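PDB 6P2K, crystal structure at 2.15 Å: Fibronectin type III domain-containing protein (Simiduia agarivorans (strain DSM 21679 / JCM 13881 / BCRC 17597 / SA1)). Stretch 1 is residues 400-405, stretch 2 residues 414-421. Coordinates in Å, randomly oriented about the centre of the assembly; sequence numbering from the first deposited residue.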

# COMPACT_ATOMS: atom_id res chain seq x y z
N SER B 400 34.54 -8.50 22.54
CA SER B 400 35.58 -7.53 22.83
C SER B 400 35.14 -6.10 22.50
O SER B 400 35.99 -5.25 22.20
CB SER B 400 36.87 -7.87 22.07
OG SER B 400 37.15 -9.25 22.13
N THR B 401 33.85 -5.82 22.57
CA THR B 401 33.34 -4.50 22.22
C THR B 401 33.32 -3.59 23.44
O THR B 401 33.04 -4.04 24.55
CB THR B 401 31.93 -4.58 21.63
OG1 THR B 401 31.03 -5.12 22.61
CG2 THR B 401 31.92 -5.46 20.38
N TYR B 402 33.61 -2.32 23.20
CA TYR B 402 33.30 -1.27 24.18
C TYR B 402 31.82 -0.94 24.04
O TYR B 402 31.40 -0.32 23.06
CB TYR B 402 34.17 -0.04 23.95
CG TYR B 402 34.14 0.94 25.11
CD1 TYR B 402 32.98 1.64 25.43
CD2 TYR B 402 35.28 1.15 25.89
CE1 TYR B 402 32.95 2.52 26.49
CE2 TYR B 402 35.25 2.04 26.95
CZ TYR B 402 34.08 2.72 27.25
OH TYR B 402 34.03 3.60 28.30
N THR B 403 31.02 -1.34 25.02
CA THR B 403 29.59 -1.09 25.01
C THR B 403 29.24 -0.07 26.08
O THR B 403 29.58 -0.25 27.25
CB THR B 403 28.80 -2.38 25.23
OG1 THR B 403 29.23 -3.37 24.27
CG2 THR B 403 27.31 -2.13 25.03
N TYR B 404 28.56 1.01 25.66
CA TYR B 404 28.23 2.12 26.56
C TYR B 404 26.98 1.84 27.39
O TYR B 404 26.93 2.18 28.58
CB TYR B 404 27.97 3.40 25.77
CG TYR B 404 29.12 4.02 24.99
CD1 TYR B 404 30.08 4.80 25.63
CD2 TYR B 404 29.20 3.89 23.61
CE1 TYR B 404 31.11 5.40 24.92
CE2 TYR B 404 30.22 4.48 22.89
CZ TYR B 404 31.17 5.23 23.55
OH TYR B 404 32.18 5.82 22.82
N ASP B 405 25.94 1.28 26.77
CA ASP B 405 24.59 1.28 27.33
C ASP B 405 23.81 0.14 26.68
O ASP B 405 24.21 -0.39 25.64
CB ASP B 405 23.91 2.64 27.10
CG ASP B 405 22.83 2.96 28.14
OD1 ASP B 405 22.41 2.01 28.84
OD2 ASP B 405 22.44 4.15 28.29
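Stretch 2, residues 414-421: IQGQADNG

Stretch 2 runs against stretch 1 as the neighbouring strand of a short antiparallel pairing. Residues 414-417 are extended and pair with strand 403-405; the two axes approach to 4.6 Å, and their N-to-C directions make an angle of 119°, well short of a straight antiparallel 180°. The pairing also contains a beta bulge. Thr403 faces Gln417 as a non-hydrogen-bonded pair, CA to CA 4.3 Å, whereas Asp405 faces Gly416 as a hydrogen-bonded pair, CA to CA 5.2 Å, so the register slips by one between them. Tyr404, with phi/psi of -82/-43, leaves the extended region at exactly this point.

Three backbone hydrogen bonds fix the register: Ala418 N to Tyr402 O at 3.0 Å, Tyr404 N to Gly416 O at 2.7 Å, and Gly416 N to Asp405 O at 3.0 Å. Gly416 thus spends both its N and its O on stretch 1, bonding to Tyr404, inside the bulge, and to Asp405, just after it. An ideal CB on Gly416 would lie 3.9 Å from Asp405 O and 4.6 Å from Tyr404 CB, so these neighbours alone do not show a steric demand for glycine.

The side chains of Thr403 and Gln417 share one face of the sheet, and there the polar network is built. Thr403 takes the m rotamer (chi1 -53°), which brings its OG1 within 2.9 Å of Gln415 OE1, to which it donates a hydrogen bond. Gln415 starts out sideways, but its m, t course and a chi3 of 52° bring the amide back to meet that hydroxyl. Gln417 is likewise m, t, with chi3 near 0°; its NE2 donates to Gln415 OE1 at 3.0 Å, so one carbonyl oxygen gathers a threonine and a glutamine. At the other end of the same amide, Gln417 OE1 accepts from Asn420 ND2 at 3.2 Å, tying the strand's side chain to the turn that follows. Thr401, chi1 62° (p), points toward stretch 2 and packs its CG2 3.7 Å from Asn420 ND2. Its OG1 lies 3.4 Å from Gln417 NE2, too poorly angled for a hydrogen bond; a water bridges the two instead, 2.6 Å from Thr401 OG1 and, weakly, 3.2 Å from Gln417 NE2.

The tyrosines converge on Ala418, whose CB points toward stretch 1. Tyr404 leaves its backbone sideways, yet with chi1 -65° (m) and chi2 -80° its ring comes back toward stretch 2: CE2 is 3.4 Å from Ala418 N and 3.7 Å from Ala418 CB, and OH is 3.5 Å from that same CB. The side chain of Tyr402, t at -166°, comes nearest through its CB, 4.2 Å from Ala418 CB, with the start of its ring only slightly farther. A second water joins Tyr402 N (2.8 Å) to Ala418 O (2.9 Å), linking the two stretches just beyond the paired strands. The design rule is economical: a small residue receives a ring, while threonine and glutamine rotamers converge on a shared amide oxygen.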

# COMPACT_ATOMS: atom_id res chain seq x y z
N ILE B 414 19.16 -3.68 22.30
CA ILE B 414 20.14 -2.85 21.62
C ILE B 414 21.33 -2.64 22.56
O ILE B 414 21.15 -2.33 23.74
CB ILE B 414 19.56 -1.50 21.17
CG1 ILE B 414 20.66 -0.64 20.54
CG2 ILE B 414 18.89 -0.76 22.33
CD1 ILE B 414 20.14 0.51 19.71
N GLN B 415 22.53 -2.86 22.03
CA GLN B 415 23.77 -2.41 22.65
C GLN B 415 24.24 -1.16 21.94
O GLN B 415 24.39 -1.16 20.71
CB GLN B 415 24.87 -3.47 22.57
CG GLN B 415 24.69 -4.72 23.38
CD GLN B 415 25.91 -5.62 23.29
OE1 GLN B 415 27.04 -5.17 23.52
NE2 GLN B 415 25.70 -6.89 22.94
N GLY B 416 24.46 -0.09 22.70
CA GLY B 416 25.11 1.08 22.15
C GLY B 416 26.61 0.95 22.29
O GLY B 416 27.11 0.82 23.41
N GLN B 417 27.34 0.97 21.19
CA GLN B 417 28.76 0.64 21.21
C GLN B 417 29.59 1.77 20.62
O GLN B 417 29.10 2.61 19.86
CB GLN B 417 29.04 -0.66 20.45
CG GLN B 417 28.35 -1.89 21.05
CD GLN B 417 28.76 -3.18 20.37
OE1 GLN B 417 29.55 -3.17 19.42
NE2 GLN B 417 28.23 -4.29 20.86
N ALA B 418 30.87 1.77 20.99
CA ALA B 418 31.87 2.52 20.25
C ALA B 418 32.31 1.71 19.03
O ALA B 418 32.26 0.48 19.04
CB ALA B 418 33.08 2.84 21.14
N ASP B 419 32.70 2.43 17.98
CA ASP B 419 33.17 1.84 16.72
C ASP B 419 32.07 1.11 15.95
O ASP B 419 31.94 1.31 14.74
CB ASP B 419 34.34 0.88 16.97
CG ASP B 419 35.62 1.60 17.34
OD1 ASP B 419 35.85 2.71 16.81
OD2 ASP B 419 36.40 1.06 18.15
N ASN B 420 31.27 0.27 16.62
CA ASN B 420 30.27 -0.55 15.94
C ASN B 420 28.85 -0.01 16.07
O ASN B 420 27.92 -0.63 15.53
CB ASN B 420 30.33 -1.98 16.47
CG ASN B 420 31.74 -2.54 16.49
OD1 ASN B 420 32.44 -2.52 15.47
ND2 ASN B 420 32.16 -3.03 17.64
N GLY B 421 28.65 1.09 16.79
CA GLY B 421 27.39 1.82 16.72
C GLY B 421 26.19 1.06 17.24
O GLY B 421 26.20 0.48 18.33
O HOH W 1 29.45 -7.11 21.88
O HOH W 2 33.69 -1.60 20.48